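Local coordinates for protein putrescine aminotransferase (Halomonas elongata DSM 2581, PDB 6GWI) that probably transfers amino groups from amines such as putrescine to keto acceptors, using bound pyridoxal-5'-phosphate, as a dimeric class-III aminotransferase, at residues P194-Q199 with P235-W239; G229-M233 with R371-G377; W239-K243 with H273-E277; R357-L361 with I432-V436; G396-R402 with S414-M419. All coordinates share one frame; numbering follows the deposited sequence.

Contact 1 (P194-Q199 with P235-W239); sequences PEAFGQ and PESYW
Ser-237 supplies the one hydrogen bond between the loop leading into helix 238-248 and the first turn of helix 194-212: its OG donates to Glu-195 O over 2.7 Å. The hydroxyl lies in the plane of that carbonyl, on a lone pair (C=O...OG angle 118°). Glu-195 O is thus gripped twice, since the helical N-H of Gln-199 binds it as well. With chi1 at 64° OG sits between its own backbone N and carbonyl carbon, which turns it toward Glu-195 O. Without this hydroxyl, as with an alanine here, Glu-195 O would probably lose its donor across the contact and a gap would open beside Gly-198.

The van der Waals contacts centre on Gly-198, whose CA comes within 3.3 Å of Ser-237 OG. A side chain there would collide with that hydroxyl, and its absence lets the CA atoms of Gly-198 and Tyr-238 approach to 4.2 Å. Pro-235 presses its CB against Pro-194 O at 3.1 Å, while its CG meets the edge of the Phe-197 ring, 4.1 Å from CD2. Gly-198 O also lies at the edge of the Tyr-238 ring, 3.4 Å from CD1; the phenol OH of that tyrosine is bonded to Arg-146.

Phe-220 of strand 217-222 packs on Tyr-238, so the contact joins two helices beside the parallel sheet of the large, PLP-binding domain. Strand 217-222 separates them in sequence, the alternation of helix and strand along the chain expected of a fold-type I aminotransferase.

Contact 2 (G229-M233 with R371-G377); sequences GGAIM and RSLGLMG
Two torsions set up the meeting of Arg-371 with Met-233. The arginine places CG between its backbone N and carbonyl carbon (chi1 59°) and then runs extended as far as NE, carrying its guanidinium across to the loop of Gly-230 and Ala-231. Met-233 is bent at chi2 (111°), which swings its sulfur back over the aliphatic part of that arginine.

The guanidinium binds two successive carbonyls with its edge. NE gives a nearly straight bond to Ala-231 O (2.8 Å, N-H...O 171°), and this oxygen lies almost exactly in the guanidinium plane. NH2 reaches Gly-230 O at 2.9 Å, close to the line of the C=O bond, and adds a weak second bond to Ala-231 O. NH1 carries salt bridges to Glu-369 and Glu-380, so neighbouring acids balance the charge and probably help to fix the rotation of the group.

Strands 367-373 and 376-381 form a beta hairpin of the antiparallel sheet in the small domain of this fold-type I enzyme; the contact therefore fastens that sheet to the loop following strand 217-222 of the large domain. At the hairpin end Leu-373 and Met-376 are joined by a reciprocal pair of backbone hydrogen bonds.

Sulfur and methyl groups make the apolar part. Met-233 SD rests 3.6 Å from Arg-371 CD, near the guanidinium plane at its edge, while its CE approaches Met-376 O at 3.5 Å. The Met-233 and Leu-373 side chains cross at a slant, CG of the methionine 4.2 Å from CB of the leucine, and Ala-231 CB touches Met-376 SD at 3.7 Å. Gly-230 has backbone angles at which a side chain would run into the carbonyl oxygen of Gly-229.

Contact 3 (W239-K243 with H273-E277); sequences WPAVK and HYGLE
Trp-239 makes the aromatic part of this contact, meeting Tyr-274 with its five-membered ring and Leu-276 with its six-membered ring. The tyrosine and pyrrole centroids lie 4.3 Å apart with planes inclined at 45°. The closest atoms are Trp-239 CD1 and Tyr-274 CD1 at 3.3 Å, and the tryptophan CD1 stands over one tyrosine face, displaced toward the rim. His-273 ND1 lies over the centre of the opposite face, so the phenol ring is held between the indole and the neighbouring imidazole.

A CH-pi contact comes next. Leu-276 CD1 lies 3.8 Å from the centroid of the six-membered ring and only 12° from its normal, squarely over the face. The second methyl, CD2, sits 3.6 Å from Trp-239 CE3 and also meets Lys-243 CG, touching both the indole and the lysine. The leucine sets CG anti to its carbonyl carbon, which brings both methyls to the helix.

In fold terms, helix 238-248 connects strands 217-222 and 252-255, parallel neighbours in the sheet of the large domain, as a beta-alpha-beta crossover, and the loop 273-277 leads from helix 270-273 toward strand 280-283. Trp-239 also touches Phe-220 and Ala-222 of strand 217-222, and its NE1 bonds to Pro-224 O.

The polar component lies where Lys-243 and Gly-275 are exposed to solvent. Lys-243, bent at chi3, turns its ammonium group to Gly-275 O for a 3.2 Å hydrogen bond from NZ. The donor stands above the carbonyl plane, 44° out of it and away from a lone pair. Gly-275 adopts positive phi as the chain turns there.

Contact 4 (R357-L361 with I432-V436); sequences RWASL and IDELV
Val-436 projects from helix 429-450 toward residues 357-361, in the region of helix 342-359, and stands at the centre of a contact between two helices of the small domain of this fold-type I aminotransferase. Its two methyls divide the work. CG1, anti to its own backbone N, meets Arg-357 O at 3.6 Å and, across 4.0 Å, Leu-361 CG, with both leucine methyls about as near. CG2 reaches Arg-357 CB and the edge of the Trp-358 indole, where CE3 lies near it.

Trp-358 has chi1 -159°, which sends the indole beside its carbonyl carbon and toward strand 376-381. Its CZ3 meets Leu-435 CD2 at 3.7 Å, and Leu-361 CD1 from its own segment covers one indole face toward the rim. The ring touches Leu-379, and NE1 is bonded to Ala-378 O; both residues belong to strand 376-381.

Beside these apolar contacts Arg-357 folds back at chi2, bringing NE to Asp-433 OD1 in a 3.0 Å salt bridge. The guanidinium and carboxylate planes stand 80° apart, so this is a single-oxygen approach and not a paired, coplanar one. Tyr-353 OH is hydrogen-bonded to both NE and OD1, tying the two charged groups together from the helix carrying the arginine.

Arg-357 O accepts two bonds from one residue: Ser-360 N at 3.2 Å, and Ser-360 OG at 2.8 Å, the hydroxyl tilted 16° from the carbonyl plane.

Contact 5 (G396-R402 with S414-M419); sequences GAGNLCR and SVGDTM
Asp-417 and Ser-414, at the hairpin of strands 413-415 and 418-421, supply the polar partners for the first turns of helix 397-407. The hairpin turns through a type II' beta turn from Val-415 to Thr-418, closed by reciprocal backbone bonds between those two residues, and belongs to the small-domain antiparallel sheet.

Asp-417 OD1 accepts the N-H of Gly-398 at 3.0 Å (N-H...O 147°), from 42° above the carboxylate plane. This amide lies in the first turn, before the helical i to i+4 bonds begin, so the carboxylate supplies it with an acceptor and probably interacts well with the helix dipole. Were the carboxylate gone, as with an alanine here, the Gly-398 amide would probably be left without this acceptor and the helix start without its nearby negative charge.

Gly-398 must be bare, because a CB would collide with Gly-416 O; its CA instead makes a CA-H...O contact to that oxygen at 3.4 Å. Gly-398 O takes the helical bond from Arg-402 N, with Met-419 SD beside it.

Ser-414 OG donates to Asn-399 OD1 at 2.9 Å, in the plane of the amide carbonyl. Met-419, curled at chi2 and chi3, lays CE 3.8 Å from Cys-401 SG. One water bridges Arg-402 NH1 and Ser-414 O, accepting from NH1 at 3.0 Å, at the guanidinium edge, and donating to the serine carbonyl O at 2.7 Å.

Overall arrangement
Contacts 1 and 3 share Trp-239 and use helix 238-248 of the large domain, their centres 11 Å apart. Contact 2 joins that region to the small domain: its Leu-373 packs on His-273 and Tyr-274 of contact 3, with Leu-373 CD1 3.6 Å from His-273 NE2. Toward the small domain, Trp-358 of contact 4 lies against Arg-371 and Ser-372, and Thr-418 of contact 5 touches Gly-230 and Arg-371. Contacts 4 and 5 do not touch, their nearest atoms being about 5 Å apart. Bound pyridoxal-5'-phosphate is about 9 Å from the Met-376 side chain, 11 Å from that of Trp-239 and 14 Å from that of Tyr-238.

Contact 1 (P194-Q199 with P235-W239)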
# COMPACT_ATOMS: atom_id res chain seq x y z
N PRO B 194 18.86 -13.66 -31.20
CA PRO B 194 17.73 -13.46 -30.27
C PRO B 194 16.90 -14.71 -30.04
O PRO B 194 16.47 -14.95 -28.91
CB PRO B 194 16.92 -12.34 -30.95
CG PRO B 194 17.95 -11.55 -31.70
CD PRO B 194 18.95 -12.57 -32.20
N GLU B 195 16.66 -15.51 -31.08
CA GLU B 195 15.86 -16.72 -30.91
C GLU B 195 16.53 -17.69 -29.94
O GLU B 195 15.89 -18.18 -29.00
CB GLU B 195 15.62 -17.39 -32.27
CG GLU B 195 14.91 -18.74 -32.16
CD GLU B 195 14.44 -19.27 -33.51
OE1 GLU B 195 14.47 -18.51 -34.50
OE2 GLU B 195 14.05 -20.45 -33.58
N ALA B 196 17.81 -17.98 -30.15
CA ALA B 196 18.52 -18.90 -29.26
C ALA B 196 18.61 -18.34 -27.85
O ALA B 196 18.48 -19.08 -26.87
CB ALA B 196 19.92 -19.19 -29.80
N PHE B 197 18.83 -17.03 -27.72
CA PHE B 197 18.91 -16.42 -26.40
C PHE B 197 17.60 -16.57 -25.64
O PHE B 197 17.60 -16.92 -24.46
CB PHE B 197 19.28 -14.94 -26.53
CG PHE B 197 19.47 -14.25 -25.22
CD1 PHE B 197 20.51 -14.60 -24.38
CD2 PHE B 197 18.60 -13.25 -24.82
CE1 PHE B 197 20.70 -13.96 -23.18
CE2 PHE B 197 18.78 -12.60 -23.61
CZ PHE B 197 19.83 -12.96 -22.79
N GLY B 198 16.47 -16.32 -26.31
CA GLY B 198 15.19 -16.47 -25.65
C GLY B 198 14.98 -17.87 -25.09
O GLY B 198 14.44 -18.04 -24.00
N GLN B 199 15.43 -18.88 -25.83
CA GLN B 199 15.27 -20.26 -25.37
C GLN B 199 16.20 -20.57 -24.21
O GLN B 199 15.81 -21.29 -23.28
CB GLN B 199 15.50 -21.21 -26.54
CG GLN B 199 14.47 -21.02 -27.66
CD GLN B 199 14.82 -21.78 -28.92
OE1 GLN B 199 15.98 -22.08 -29.18
NE2 GLN B 199 13.80 -22.08 -29.72
N PRO B 235 13.00 -11.67 -26.45
CA PRO B 235 12.88 -12.25 -27.79
C PRO B 235 11.55 -12.97 -27.96
O PRO B 235 10.94 -13.43 -26.99
CB PRO B 235 14.06 -13.23 -27.87
CG PRO B 235 15.03 -12.75 -26.84
CD PRO B 235 14.23 -12.09 -25.76
N GLU B 236 11.09 -13.04 -29.21
CA GLU B 236 9.80 -13.67 -29.49
C GLU B 236 9.80 -15.14 -29.12
O GLU B 236 8.72 -15.71 -28.92
CB GLU B 236 9.45 -13.49 -30.97
CG GLU B 236 9.18 -12.04 -31.35
CD GLU B 236 8.89 -11.86 -32.83
OE1 GLU B 236 8.73 -12.88 -33.54
OE2 GLU B 236 8.83 -10.70 -33.29
N SER B 237 10.97 -15.77 -29.03
CA SER B 237 11.08 -17.17 -28.64
C SER B 237 10.91 -17.39 -27.14
O SER B 237 10.71 -18.53 -26.72
CB SER B 237 12.44 -17.72 -29.08
OG SER B 237 13.49 -17.06 -28.39
N TYR B 238 10.99 -16.33 -26.33
CA TYR B 238 11.10 -16.52 -24.89
C TYR B 238 9.82 -17.08 -24.30
O TYR B 238 9.82 -18.14 -23.67
CB TYR B 238 11.48 -15.19 -24.23
CG TYR B 238 11.54 -15.26 -22.72
CD1 TYR B 238 12.58 -15.93 -22.08
CD2 TYR B 238 10.57 -14.65 -21.93
CE1 TYR B 238 12.64 -15.99 -20.69
CE2 TYR B 238 10.62 -14.71 -20.55
CZ TYR B 238 11.66 -15.38 -19.94
OH TYR B 238 11.71 -15.43 -18.56
N TRP B 239 8.70 -16.37 -24.47
CA TRP B 239 7.49 -16.76 -23.76
C TRP B 239 6.92 -18.08 -24.27
O TRP B 239 6.39 -18.86 -23.47
CB TRP B 239 6.45 -15.64 -23.84
CG TRP B 239 6.67 -14.59 -22.77
CD1 TRP B 239 6.98 -13.28 -22.97
CD2 TRP B 239 6.62 -14.79 -21.35
NE1 TRP B 239 7.12 -12.64 -21.75
CE2 TRP B 239 6.90 -13.55 -20.75
CE3 TRP B 239 6.36 -15.90 -20.54
CZ2 TRP B 239 6.93 -13.38 -19.37
CZ3 TRP B 239 6.39 -15.73 -19.16
CH2 TRP B 239 6.67 -14.48 -18.59

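Contact 2 (G229-M233 with R371-G377)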
# COMPACT_ATOMS: atom_id res chain seq x y z
N GLY B 229 13.13 -2.05 -14.94
CA GLY B 229 14.44 -2.59 -15.28
C GLY B 229 14.97 -2.15 -16.62
O GLY B 229 16.14 -2.42 -16.91
N GLY B 230 14.16 -1.49 -17.44
CA GLY B 230 14.66 -0.88 -18.66
C GLY B 230 13.86 -1.14 -19.92
O GLY B 230 14.43 -1.15 -21.02
N ALA B 231 12.55 -1.34 -19.80
CA ALA B 231 11.67 -1.58 -20.94
C ALA B 231 12.25 -2.65 -21.86
O ALA B 231 12.49 -2.44 -23.05
CB ALA B 231 11.41 -0.28 -21.72
N ILE B 232 12.48 -3.82 -21.27
CA ILE B 232 13.19 -4.91 -21.93
C ILE B 232 12.13 -5.87 -22.47
O ILE B 232 11.58 -6.69 -21.74
CB ILE B 232 14.15 -5.62 -20.98
CG1 ILE B 232 15.14 -4.60 -20.40
CG2 ILE B 232 14.89 -6.74 -21.70
CD1 ILE B 232 16.05 -5.16 -19.35
N MET B 233 11.86 -5.77 -23.76
CA MET B 233 11.00 -6.76 -24.41
C MET B 233 11.81 -8.02 -24.69
O MET B 233 12.92 -7.93 -25.24
CB MET B 233 10.43 -6.20 -25.71
CG MET B 233 9.64 -4.92 -25.51
SD MET B 233 10.46 -3.49 -26.24
CE MET B 233 9.60 -2.15 -25.42
N ARG B 371 13.97 0.15 -29.67
CA ARG B 371 12.93 -0.87 -29.58
C ARG B 371 11.67 -0.26 -28.99
O ARG B 371 11.73 0.63 -28.13
CB ARG B 371 13.38 -2.07 -28.73
CG ARG B 371 13.77 -1.71 -27.30
CD ARG B 371 14.04 -2.95 -26.47
NE ARG B 371 14.38 -2.62 -25.09
CZ ARG B 371 15.61 -2.37 -24.65
NH1 ARG B 371 16.65 -2.42 -25.48
NH2 ARG B 371 15.81 -2.07 -23.38
N SER B 372 10.52 -0.76 -29.43
CA SER B 372 9.26 -0.30 -28.89
C SER B 372 8.21 -1.39 -29.06
O SER B 372 8.33 -2.26 -29.93
CB SER B 372 8.79 1.00 -29.55
OG SER B 372 8.43 0.80 -30.90
N LEU B 373 7.19 -1.33 -28.22
CA LEU B 373 6.03 -2.21 -28.31
C LEU B 373 4.86 -1.44 -27.73
O LEU B 373 4.95 -0.96 -26.59
CB LEU B 373 6.26 -3.53 -27.56
CG LEU B 373 5.08 -4.50 -27.53
CD1 LEU B 373 4.63 -4.87 -28.94
CD2 LEU B 373 5.44 -5.75 -26.75
N GLY B 374 3.78 -1.33 -28.49
CA GLY B 374 2.72 -0.43 -28.07
C GLY B 374 3.30 0.96 -27.86
O GLY B 374 3.98 1.51 -28.73
N LEU B 375 3.03 1.55 -26.70
CA LEU B 375 3.60 2.84 -26.33
C LEU B 375 4.61 2.71 -25.20
O LEU B 375 4.65 3.53 -24.27
CB LEU B 375 2.49 3.84 -25.98
CG LEU B 375 1.67 4.31 -27.18
CD1 LEU B 375 0.48 5.16 -26.73
CD2 LEU B 375 2.52 5.09 -28.19
N MET B 376 5.45 1.68 -25.27
CA MET B 376 6.65 1.57 -24.46
C MET B 376 7.83 1.50 -25.42
O MET B 376 7.80 0.72 -26.38
CB MET B 376 6.63 0.32 -23.57
CG MET B 376 7.84 0.19 -22.64
SD MET B 376 7.89 -1.36 -21.70
CE MET B 376 6.30 -1.34 -20.88
N GLY B 377 8.86 2.30 -25.16
CA GLY B 377 10.01 2.34 -26.04
C GLY B 377 11.29 2.52 -25.25
O GLY B 377 11.29 2.99 -24.11

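Contact 3 (W239-K243 with H273-E277)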
# COMPACT_ATOMS: atom_id res chain seq x y z
N TRP B 239 8.70 -16.37 -24.47
CA TRP B 239 7.49 -16.76 -23.76
C TRP B 239 6.92 -18.08 -24.27
O TRP B 239 6.39 -18.86 -23.47
CB TRP B 239 6.45 -15.64 -23.84
CG TRP B 239 6.67 -14.59 -22.77
CD1 TRP B 239 6.98 -13.28 -22.97
CD2 TRP B 239 6.62 -14.79 -21.35
NE1 TRP B 239 7.12 -12.64 -21.75
CE2 TRP B 239 6.90 -13.55 -20.75
CE3 TRP B 239 6.36 -15.90 -20.54
CZ2 TRP B 239 6.93 -13.38 -19.37
CZ3 TRP B 239 6.39 -15.73 -19.16
CH2 TRP B 239 6.67 -14.48 -18.59
N PRO B 240 6.98 -18.37 -25.58
CA PRO B 240 6.56 -19.71 -26.02
C PRO B 240 7.37 -20.82 -25.37
O PRO B 240 6.82 -21.86 -25.00
CB PRO B 240 6.79 -19.67 -27.54
CG PRO B 240 6.67 -18.23 -27.89
CD PRO B 240 7.30 -17.50 -26.72
N ALA B 241 8.68 -20.61 -25.21
CA ALA B 241 9.52 -21.60 -24.54
C ALA B 241 9.21 -21.65 -23.05
O ALA B 241 9.24 -22.74 -22.45
CB ALA B 241 10.99 -21.28 -24.79
N VAL B 242 8.90 -20.51 -22.42
CA VAL B 242 8.52 -20.54 -21.01
C VAL B 242 7.25 -21.36 -20.83
O VAL B 242 7.13 -22.15 -19.88
CB VAL B 242 8.33 -19.11 -20.46
CG1 VAL B 242 7.71 -19.15 -19.07
CG2 VAL B 242 9.66 -18.36 -20.42
N LYS B 243 6.27 -21.19 -21.72
CA LYS B 243 5.05 -21.97 -21.63
C LYS B 243 5.35 -23.46 -21.72
O LYS B 243 4.68 -24.28 -21.08
CB LYS B 243 4.08 -21.56 -22.74
CG LYS B 243 3.54 -20.15 -22.61
CD LYS B 243 2.25 -19.96 -23.40
CE LYS B 243 2.49 -19.98 -24.90
NZ LYS B 243 1.28 -19.56 -25.66
N HIS B 273 -0.84 -10.37 -24.90
CA HIS B 273 0.05 -10.18 -26.04
C HIS B 273 0.87 -11.43 -26.31
O HIS B 273 1.17 -11.74 -27.47
CB HIS B 273 0.97 -8.99 -25.80
CG HIS B 273 1.92 -8.72 -26.93
ND1 HIS B 273 3.22 -9.17 -26.93
CD2 HIS B 273 1.75 -8.05 -28.09
CE1 HIS B 273 3.82 -8.79 -28.05
NE2 HIS B 273 2.95 -8.10 -28.77
N TYR B 274 1.24 -12.16 -25.26
CA TYR B 274 2.08 -13.34 -25.38
C TYR B 274 1.31 -14.64 -25.17
O TYR B 274 1.92 -15.70 -25.07
CB TYR B 274 3.23 -13.27 -24.37
CG TYR B 274 4.21 -12.14 -24.62
CD1 TYR B 274 5.19 -12.25 -25.60
CD2 TYR B 274 4.15 -10.97 -23.88
CE1 TYR B 274 6.09 -11.22 -25.83
CE2 TYR B 274 5.04 -9.94 -24.10
CZ TYR B 274 6.01 -10.07 -25.07
OH TYR B 274 6.89 -9.03 -25.28
N GLY B 275 -0.02 -14.57 -25.09
CA GLY B 275 -0.83 -15.77 -24.98
C GLY B 275 -0.61 -16.57 -23.71
O GLY B 275 -0.63 -17.81 -23.76
N LEU B 276 -0.41 -15.91 -22.58
CA LEU B 276 -0.24 -16.59 -21.31
C LEU B 276 -1.58 -16.71 -20.59
O LEU B 276 -2.51 -15.94 -20.80
CB LEU B 276 0.74 -15.84 -20.41
CG LEU B 276 2.07 -15.38 -21.00
CD1 LEU B 276 2.83 -14.57 -19.96
CD2 LEU B 276 2.91 -16.56 -21.46
N GLU B 277 -1.66 -17.71 -19.70
CA GLU B 277 -2.80 -17.89 -18.81
C GLU B 277 -2.27 -17.91 -17.38
O GLU B 277 -2.01 -18.98 -16.81
CB GLU B 277 -3.60 -19.15 -19.09
CG GLU B 277 -4.95 -19.14 -18.37
CD GLU B 277 -5.50 -20.52 -18.10
OE1 GLU B 277 -5.05 -21.47 -18.78
OE2 GLU B 277 -6.37 -20.66 -17.22

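Contact 4 (R357-L361 with I432-V436)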
# COMPACT_ATOMS: atom_id res chain seq x y z
N ARG B 357 8.51 6.31 -36.15
CA ARG B 357 9.20 7.53 -35.75
C ARG B 357 10.36 7.21 -34.80
O ARG B 357 11.43 7.82 -34.89
CB ARG B 357 8.22 8.50 -35.09
CG ARG B 357 7.11 9.03 -36.00
CD ARG B 357 7.64 9.76 -37.23
NE ARG B 357 6.60 10.60 -37.83
CZ ARG B 357 6.74 11.29 -38.95
NH1 ARG B 357 7.88 11.25 -39.63
NH2 ARG B 357 5.74 12.03 -39.41
N TRP B 358 10.15 6.25 -33.89
CA TRP B 358 11.21 5.83 -32.98
C TRP B 358 12.38 5.22 -33.74
O TRP B 358 13.54 5.45 -33.39
CB TRP B 358 10.64 4.82 -31.99
CG TRP B 358 11.40 4.65 -30.71
CD1 TRP B 358 11.96 3.50 -30.24
CD2 TRP B 358 11.65 5.65 -29.71
NE1 TRP B 358 12.55 3.72 -29.02
CE2 TRP B 358 12.38 5.03 -28.68
CE3 TRP B 358 11.33 7.01 -29.60
CZ2 TRP B 358 12.79 5.72 -27.54
CZ3 TRP B 358 11.75 7.69 -28.47
CH2 TRP B 358 12.47 7.05 -27.46
N ALA B 359 12.09 4.44 -34.79
CA ALA B 359 13.14 3.78 -35.56
C ALA B 359 14.00 4.77 -36.34
O ALA B 359 15.10 4.41 -36.77
CB ALA B 359 12.53 2.77 -36.52
N SER B 360 13.53 6.00 -36.54
CA SER B 360 14.35 7.01 -37.20
C SER B 360 15.54 7.43 -36.34
O SER B 360 16.40 8.17 -36.84
CB SER B 360 13.51 8.23 -37.56
OG SER B 360 13.33 9.08 -36.44
N LEU B 361 15.60 7.00 -35.09
CA LEU B 361 16.71 7.33 -34.20
C LEU B 361 17.84 6.31 -34.23
O LEU B 361 18.87 6.53 -33.59
CB LEU B 361 16.20 7.47 -32.76
CG LEU B 361 15.23 8.62 -32.48
CD1 LEU B 361 14.60 8.47 -31.11
CD2 LEU B 361 15.94 9.96 -32.60
N ILE B 432 3.74 12.82 -30.51
CA ILE B 432 4.80 11.83 -30.70
C ILE B 432 5.93 12.42 -31.53
O ILE B 432 7.11 12.19 -31.25
CB ILE B 432 4.24 10.54 -31.33
CG1 ILE B 432 3.45 9.74 -30.29
CG2 ILE B 432 5.38 9.69 -31.91
CD1 ILE B 432 2.64 8.60 -30.88
N ASP B 433 5.58 13.17 -32.58
CA ASP B 433 6.59 13.85 -33.39
C ASP B 433 7.47 14.75 -32.53
O ASP B 433 8.70 14.72 -32.63
CB ASP B 433 5.92 14.67 -34.49
CG ASP B 433 5.34 13.81 -35.59
OD1 ASP B 433 5.78 12.66 -35.75
OD2 ASP B 433 4.43 14.29 -36.30
N GLU B 434 6.84 15.57 -31.68
CA GLU B 434 7.61 16.45 -30.81
C GLU B 434 8.53 15.65 -29.89
O GLU B 434 9.68 16.03 -29.67
CB GLU B 434 6.66 17.32 -29.98
CG GLU B 434 7.35 18.35 -29.09
CD GLU B 434 6.40 19.04 -28.14
OE1 GLU B 434 5.21 18.65 -28.09
OE2 GLU B 434 6.83 19.99 -27.44
N LEU B 435 8.03 14.52 -29.37
CA LEU B 435 8.83 13.69 -28.48
C LEU B 435 10.13 13.24 -29.14
O LEU B 435 11.22 13.40 -28.58
CB LEU B 435 8.00 12.48 -28.03
CG LEU B 435 8.59 11.54 -26.97
CD1 LEU B 435 7.46 10.81 -26.26
CD2 LEU B 435 9.57 10.54 -27.57
N VAL B 436 10.03 12.66 -30.34
CA VAL B 436 11.21 12.14 -31.01
C VAL B 436 12.17 13.26 -31.37
O VAL B 436 13.39 13.12 -31.24
CB VAL B 436 10.80 11.32 -32.25
CG1 VAL B 436 12.02 10.88 -33.04
CG2 VAL B 436 9.97 10.11 -31.82

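Contact 5 (G396-R402 with S414-M419)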
# COMPACT_ATOMS: atom_id res chain seq x y z
N GLY B 396 28.14 8.37 -17.07
CA GLY B 396 26.71 8.54 -16.91
C GLY B 396 26.03 9.02 -18.17
O GLY B 396 25.27 9.99 -18.14
N ALA B 397 26.29 8.34 -19.29
CA ALA B 397 25.69 8.74 -20.56
C ALA B 397 24.18 8.83 -20.46
O ALA B 397 23.57 9.77 -20.97
CB ALA B 397 26.10 7.76 -21.66
N GLY B 398 23.55 7.84 -19.81
CA GLY B 398 22.10 7.83 -19.73
C GLY B 398 21.54 8.95 -18.88
O GLY B 398 20.58 9.62 -19.26
N ASN B 399 22.14 9.18 -17.71
CA ASN B 399 21.69 10.27 -16.85
C ASN B 399 21.89 11.62 -17.53
O ASN B 399 21.06 12.52 -17.37
CB ASN B 399 22.43 10.23 -15.51
CG ASN B 399 22.10 9.00 -14.69
OD1 ASN B 399 21.13 8.30 -14.98
ND2 ASN B 399 22.89 8.74 -13.67
N LEU B 400 22.99 11.78 -18.26
CA LEU B 400 23.22 13.02 -18.99
C LEU B 400 22.15 13.23 -20.05
O LEU B 400 21.58 14.32 -20.17
CB LEU B 400 24.61 13.02 -19.62
CG LEU B 400 24.95 14.25 -20.47
CD1 LEU B 400 24.84 15.53 -19.65
CD2 LEU B 400 26.35 14.11 -21.05
N CYS B 401 21.87 12.19 -20.84
CA CYS B 401 20.80 12.29 -21.83
C CYS B 401 19.46 12.60 -21.16
O CYS B 401 18.68 13.41 -21.67
CB CYS B 401 20.70 10.99 -22.63
SG CYS B 401 19.55 11.08 -24.02
N ARG B 402 19.19 11.96 -20.02
CA ARG B 402 17.95 12.21 -19.28
C ARG B 402 17.83 13.67 -18.87
O ARG B 402 16.77 14.28 -19.02
CB ARG B 402 17.90 11.30 -18.05
CG ARG B 402 16.75 11.57 -17.10
CD ARG B 402 17.04 10.96 -15.74
NE ARG B 402 18.10 11.70 -15.06
CZ ARG B 402 18.80 11.24 -14.03
NH1 ARG B 402 18.56 10.02 -13.55
NH2 ARG B 402 19.74 11.99 -13.47
N SER B 414 16.21 7.26 -17.65
CA SER B 414 17.40 6.46 -17.92
C SER B 414 17.50 5.34 -16.90
O SER B 414 17.33 5.57 -15.70
CB SER B 414 18.65 7.33 -17.87
OG SER B 414 18.74 8.01 -16.62
N VAL B 415 17.75 4.12 -17.38
CA VAL B 415 18.13 2.99 -16.54
C VAL B 415 19.54 2.63 -16.98
O VAL B 415 19.73 1.99 -18.03
CB VAL B 415 17.17 1.81 -16.67
CG1 VAL B 415 17.63 0.66 -15.77
CG2 VAL B 415 15.75 2.24 -16.32
N GLY B 416 20.53 3.02 -16.20
CA GLY B 416 21.90 2.98 -16.69
C GLY B 416 22.01 3.80 -17.96
O GLY B 416 21.69 4.99 -18.00
N ASP B 417 22.43 3.14 -19.05
CA ASP B 417 22.56 3.78 -20.35
C ASP B 417 21.42 3.40 -21.30
O ASP B 417 21.58 3.44 -22.52
CB ASP B 417 23.91 3.44 -20.97
CG ASP B 417 25.06 4.20 -20.34
OD1 ASP B 417 24.81 5.12 -19.53
OD2 ASP B 417 26.23 3.89 -20.65
N THR B 418 20.27 3.03 -20.74
CA THR B 418 19.06 2.76 -21.51
C THR B 418 18.06 3.89 -21.26
O THR B 418 17.71 4.17 -20.11
CB THR B 418 18.44 1.42 -21.11
OG1 THR B 418 19.42 0.38 -21.24
CG2 THR B 418 17.23 1.09 -21.98
N MET B 419 17.62 4.54 -22.34
CA MET B 419 16.56 5.54 -22.26
C MET B 419 15.21 4.85 -22.45
O MET B 419 15.11 3.90 -23.22
CB MET B 419 16.76 6.62 -23.32
CG MET B 419 18.17 7.20 -23.37
SD MET B 419 18.79 7.81 -21.79
CE MET B 419 17.61 9.11 -21.42
O HOH W 1 16.67 7.81 -14.39